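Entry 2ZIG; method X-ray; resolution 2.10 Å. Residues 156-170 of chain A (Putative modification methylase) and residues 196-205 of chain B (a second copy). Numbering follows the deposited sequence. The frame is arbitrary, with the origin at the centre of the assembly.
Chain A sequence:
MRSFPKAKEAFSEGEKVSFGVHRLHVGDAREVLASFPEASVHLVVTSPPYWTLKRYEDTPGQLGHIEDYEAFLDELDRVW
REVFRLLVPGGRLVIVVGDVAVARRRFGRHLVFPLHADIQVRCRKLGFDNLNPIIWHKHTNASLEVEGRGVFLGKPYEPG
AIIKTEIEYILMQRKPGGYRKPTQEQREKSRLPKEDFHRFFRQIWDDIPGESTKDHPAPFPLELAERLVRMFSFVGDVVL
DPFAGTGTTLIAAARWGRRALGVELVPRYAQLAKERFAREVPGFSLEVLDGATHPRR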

# COMPACT_ATOMS: atom_id res chain seq x y z
N PRO A 156 -18.76 5.06 21.05
CA PRO A 156 -19.41 6.02 20.17
C PRO A 156 -19.13 5.73 18.70
O PRO A 156 -17.99 5.80 18.26
CB PRO A 156 -18.79 7.34 20.61
CG PRO A 156 -17.38 6.94 20.87
CD PRO A 156 -17.55 5.65 21.66
N TYR A 157 -20.18 5.39 17.95
CA TYR A 157 -20.03 5.10 16.53
C TYR A 157 -19.98 6.43 15.79
O TYR A 157 -20.84 6.74 14.97
CB TYR A 157 -21.23 4.29 16.04
CG TYR A 157 -21.40 2.98 16.78
CD1 TYR A 157 -20.47 1.95 16.63
CD2 TYR A 157 -22.48 2.78 17.64
CE1 TYR A 157 -20.61 0.76 17.33
CE2 TYR A 157 -22.62 1.59 18.35
CZ TYR A 157 -21.68 0.58 18.19
OH TYR A 157 -21.79 -0.59 18.89
N GLU A 158 -18.96 7.21 16.10
CA GLU A 158 -18.81 8.53 15.50
C GLU A 158 -17.62 8.67 14.55
O GLU A 158 -16.62 7.97 14.68
CB GLU A 158 -18.72 9.58 16.62
CG GLU A 158 -20.03 9.69 17.41
CD GLU A 158 -19.93 10.61 18.62
OE1 GLU A 158 -19.47 11.76 18.46
OE2 GLU A 158 -20.34 10.18 19.72
N PRO A 159 -17.73 9.58 13.57
CA PRO A 159 -16.65 9.79 12.60
C PRO A 159 -15.28 9.88 13.26
O PRO A 159 -15.18 10.24 14.42
CB PRO A 159 -17.06 11.10 11.93
CG PRO A 159 -18.56 11.00 11.93
CD PRO A 159 -18.85 10.51 13.33
N GLY A 160 -14.23 9.53 12.51
CA GLY A 160 -12.88 9.60 13.05
C GLY A 160 -12.32 8.35 13.70
O GLY A 160 -11.12 8.28 13.98
N ALA A 161 -13.16 7.35 13.95
CA ALA A 161 -12.70 6.11 14.58
C ALA A 161 -11.48 5.52 13.86
O ALA A 161 -11.29 5.72 12.66
CB ALA A 161 -13.84 5.09 14.61
N ILE A 162 -10.65 4.81 14.61
CA ILE A 162 -9.46 4.19 14.05
C ILE A 162 -9.76 2.80 13.55
O ILE A 162 -10.38 2.00 14.25
CB ILE A 162 -8.34 4.09 15.10
CG1 ILE A 162 -7.89 5.49 15.50
CG2 ILE A 162 -7.17 3.28 14.54
CD1 ILE A 162 -7.41 6.33 14.33
N ILE A 163 -9.32 2.51 12.34
CA ILE A 163 -9.54 1.20 11.75
C ILE A 163 -8.35 0.31 12.11
O ILE A 163 -7.20 0.61 11.78
CB ILE A 163 -9.71 1.33 10.21
CG1 ILE A 163 -10.96 2.16 9.92
CG2 ILE A 163 -9.84 -0.06 9.57
CD1 ILE A 163 -11.24 2.40 8.45
N LYS A 164 -8.64 -0.78 12.82
CA LYS A 164 -7.61 -1.72 13.24
C LYS A 164 -6.94 -2.35 12.02
O LYS A 164 -7.58 -2.52 10.99
CB LYS A 164 -8.23 -2.81 14.11
CG LYS A 164 -7.24 -3.86 14.61
CD LYS A 164 -7.95 -5.14 15.06
CE LYS A 164 -8.67 -5.82 13.90
NZ LYS A 164 -9.41 -7.05 14.31
N THR A 165 -5.67 -2.71 12.16
CA THR A 165 -4.91 -3.33 11.08
C THR A 165 -5.41 -4.76 10.86
O THR A 165 -5.54 -5.52 11.81
CB THR A 165 -3.40 -3.42 11.43
OG1 THR A 165 -2.93 -2.13 11.83
CG2 THR A 165 -2.60 -3.91 10.23
N GLU A 166 -5.68 -5.11 9.61
CA GLU A 166 -6.17 -6.46 9.29
C GLU A 166 -5.31 -7.13 8.23
O GLU A 166 -5.46 -8.33 7.97
CB GLU A 166 -7.60 -6.39 8.74
CG GLU A 166 -8.66 -5.88 9.69
CD GLU A 166 -9.98 -5.69 8.97
OE1 GLU A 166 -10.37 -6.60 8.20
OE2 GLU A 166 -10.64 -4.64 9.17
N ILE A 167 -4.40 -6.37 7.65
CA ILE A 167 -3.58 -6.88 6.56
C ILE A 167 -2.08 -6.68 6.66
O ILE A 167 -1.57 -5.89 7.45
CB ILE A 167 -3.97 -6.18 5.24
CG1 ILE A 167 -3.46 -4.73 5.29
CG2 ILE A 167 -5.49 -6.22 5.03
CD1 ILE A 167 -3.78 -3.89 4.08
N GLU A 168 -1.39 -7.43 5.81
CA GLU A 168 0.04 -7.33 5.64
C GLU A 168 0.19 -7.30 4.13
O GLU A 168 -0.69 -7.77 3.40
CB GLU A 168 0.78 -8.51 6.26
CG GLU A 168 1.04 -8.28 7.74
CD GLU A 168 2.03 -9.24 8.33
OE1 GLU A 168 3.01 -9.59 7.63
OE2 GLU A 168 1.84 -9.64 9.49
N TYR A 169 1.28 -6.70 3.66
CA TYR A 169 1.54 -6.57 2.25
C TYR A 169 2.62 -7.54 1.81
O TYR A 169 3.66 -7.69 2.47
CB TYR A 169 2.00 -5.14 1.92
CG TYR A 169 1.09 -4.06 2.46
CD1 TYR A 169 1.06 -3.74 3.82
CD2 TYR A 169 0.25 -3.34 1.61
CE1 TYR A 169 0.23 -2.74 4.32
CE2 TYR A 169 -0.59 -2.33 2.09
CZ TYR A 169 -0.59 -2.04 3.44
OH TYR A 169 -1.39 -1.02 3.91
N ILE A 170 2.38 -8.22 0.69
CA ILE A 170 3.37 -9.13 0.14
C ILE A 170 3.92 -8.38 -1.06
O ILE A 170 3.34 -8.43 -2.15
CB ILE A 170 2.74 -10.47 -0.30
CG1 ILE A 170 1.98 -11.09 0.87
CG2 ILE A 170 3.84 -11.42 -0.79
CD1 ILE A 170 1.36 -12.44 0.60
N ASP B 196 -23.85 0.29 9.81
CA ASP B 196 -22.97 0.97 8.87
C ASP B 196 -21.56 1.10 9.43
O ASP B 196 -20.57 0.86 8.72
CB ASP B 196 -23.51 2.37 8.55
CG ASP B 196 -24.92 2.32 7.97
OD1 ASP B 196 -25.19 1.46 7.11
OD2 ASP B 196 -25.75 3.17 8.37
N PHE B 197 -21.46 1.45 10.71
CA PHE B 197 -20.17 1.62 11.36
C PHE B 197 -19.27 0.41 11.14
O PHE B 197 -18.13 0.54 10.69
CB PHE B 197 -20.35 1.83 12.85
CG PHE B 197 -19.08 2.16 13.57
CD1 PHE B 197 -18.66 3.48 13.71
CD2 PHE B 197 -18.28 1.14 14.09
CE1 PHE B 197 -17.46 3.79 14.35
CE2 PHE B 197 -17.08 1.44 14.73
CZ PHE B 197 -16.67 2.76 14.86
N HIS B 198 -19.78 -0.78 11.46
CA HIS B 198 -18.99 -1.99 11.31
C HIS B 198 -18.70 -2.32 9.85
O HIS B 198 -17.64 -2.85 9.54
CB HIS B 198 -19.70 -3.15 12.02
CG HIS B 198 -19.69 -3.00 13.51
ND1 HIS B 198 -18.53 -2.92 14.24
CD2 HIS B 198 -20.71 -2.82 14.39
CE1 HIS B 198 -18.82 -2.69 15.51
NE2 HIS B 198 -20.14 -2.62 15.63
N ARG B 199 -19.62 -1.96 8.96
CA ARG B 199 -19.39 -2.19 7.55
C ARG B 199 -18.35 -1.22 6.99
O ARG B 199 -17.49 -1.61 6.20
CB ARG B 199 -20.68 -2.02 6.76
CG ARG B 199 -20.55 -2.33 5.28
CD ARG B 199 -21.83 -1.98 4.56
NE ARG B 199 -22.99 -2.46 5.31
CZ ARG B 199 -24.15 -1.82 5.37
NH1 ARG B 199 -24.30 -0.68 4.71
NH2 ARG B 199 -25.15 -2.32 6.09
N PHE B 200 -18.41 0.05 7.42
CA PHE B 200 -17.48 1.07 6.93
C PHE B 200 -16.09 1.03 7.54
O PHE B 200 -15.08 1.07 6.82
CB PHE B 200 -18.03 2.47 7.17
CG PHE B 200 -19.36 2.74 6.54
CD1 PHE B 200 -19.88 1.88 5.57
CD2 PHE B 200 -20.07 3.88 6.87
CE1 PHE B 200 -21.09 2.16 4.96
CE2 PHE B 200 -21.28 4.17 6.26
CZ PHE B 200 -21.79 3.31 5.30
N PHE B 201 -16.03 0.97 8.87
CA PHE B 201 -14.74 0.96 9.55
C PHE B 201 -14.05 -0.40 9.59
O PHE B 201 -13.99 -1.06 10.63
CB PHE B 201 -14.87 1.53 10.96
CG PHE B 201 -15.11 3.02 10.99
CD1 PHE B 201 -16.40 3.53 10.89
CD2 PHE B 201 -14.03 3.90 11.05
CE1 PHE B 201 -16.61 4.92 10.84
CE2 PHE B 201 -14.24 5.29 10.99
CZ PHE B 201 -15.52 5.79 10.89
N ARG B 202 -13.55 -0.82 8.44
CA ARG B 202 -12.82 -2.07 8.30
C ARG B 202 -11.74 -1.75 7.28
O ARG B 202 -11.86 -0.75 6.56
CB ARG B 202 -13.73 -3.19 7.81
CG ARG B 202 -14.45 -2.90 6.52
CD ARG B 202 -15.20 -4.14 6.07
NE ARG B 202 -16.26 -4.51 7.01
CZ ARG B 202 -16.49 -5.75 7.41
NH1 ARG B 202 -17.49 -6.00 8.26
NH2 ARG B 202 -15.73 -6.75 6.99
N GLN B 203 -10.70 -2.56 7.20
CA GLN B 203 -9.62 -2.24 6.29
C GLN B 203 -9.81 -2.63 4.83
O GLN B 203 -9.07 -2.17 3.96
CB GLN B 203 -8.29 -2.80 6.83
CG GLN B 203 -7.08 -2.42 5.98
CD GLN B 203 -5.77 -2.37 6.75
OE1 GLN B 203 -5.48 -3.24 7.58
NE2 GLN B 203 -4.97 -1.36 6.47
N ILE B 204 -10.80 -3.46 4.53
CA ILE B 204 -11.04 -3.86 3.14
C ILE B 204 -12.51 -3.67 2.75
O ILE B 204 -13.41 -4.14 3.45
CB ILE B 204 -10.62 -5.33 2.90
CG1 ILE B 204 -9.13 -5.49 3.21
CG2 ILE B 204 -10.88 -5.74 1.44
CD1 ILE B 204 -8.59 -6.90 3.00
N TRP B 205 -12.73 -2.95 1.66
CA TRP B 205 -14.08 -2.73 1.15
C TRP B 205 -14.22 -3.56 -0.13
O TRP B 205 -13.57 -3.27 -1.14
CB TRP B 205 -14.31 -1.25 0.81
CG TRP B 205 -14.42 -0.35 2.02
CD1 TRP B 205 -14.45 -0.74 3.33
CD2 TRP B 205 -14.55 1.08 2.03
NE1 TRP B 205 -14.59 0.35 4.15
CE2 TRP B 205 -14.65 1.48 3.38
CE3 TRP B 205 -14.58 2.06 1.03
CZ2 TRP B 205 -14.79 2.83 3.76
CZ3 TRP B 205 -14.72 3.39 1.40
CH2 TRP B 205 -14.82 3.77 2.76
O HOH W 1 -1.53 -1.30 6.53

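How do the two backbones run against each other? The chain A stretch is mostly loop and ends in a strand, while chain B comes down the end of a helix, leaves helical geometry at F201(B) and enters a strand at I204(B). They keep the same order along the contact: the CA atoms of Y157(A) and F197(B) are 6.2 Å apart, those of I163(A) and F201(B) 5.7 Å and those of E166(A) and Q203(B) 6.2 Å. A type II turn from E158(A) to A161(A) bends the loop, with G160(A) at a positive phi where a CB would jam against the preceding carbonyl. Together the stretches bury 715 Å².

What do the aromatic rings at the end of the helix and just beyond it meet? The edge of Y157(A) points at the face of F197(B); CD1 of Y157(A) lies 3.4 Å from CG of F197(B), so the C-H at that atom is directed at the pi cloud. At the last position of the turn, the CB of A161(A) touches two phenyl rings: it is 3.7 Å from CZ of F197(B) and sits over the face of F201(B), a CH-pi contact 4.0 Å from the ring centroid. I163(A) takes the edge of that second ring, its CG1 3.7 Å from CD2 of F201(B).

Where does packing give way to hydrogen bonding? E166(A) and Q203(B) each accept the other's backbone NH with a side-chain oxygen. E166(A) N donates to Q203(B) OE1 at 2.8 Å, and Q203(B) N donates to E166(A) OE2 at 2.9 Å; both are nearly straight. OE1 of Q203(B) also takes a weak bond from I167(A) N at 3.3 Å.

What surrounds this polar pair? I167(A) CG2 packs against I204(B) CD1 at 3.8 Å, a van der Waals contact between two buried aliphatic side chains that keeps apolar surface out of solvent. A water links Y169(A) to Q203(B), 2.6 Å from OH of Y169(A) and weakly bonded by NE2 of Q203(B) at 3.4 Å.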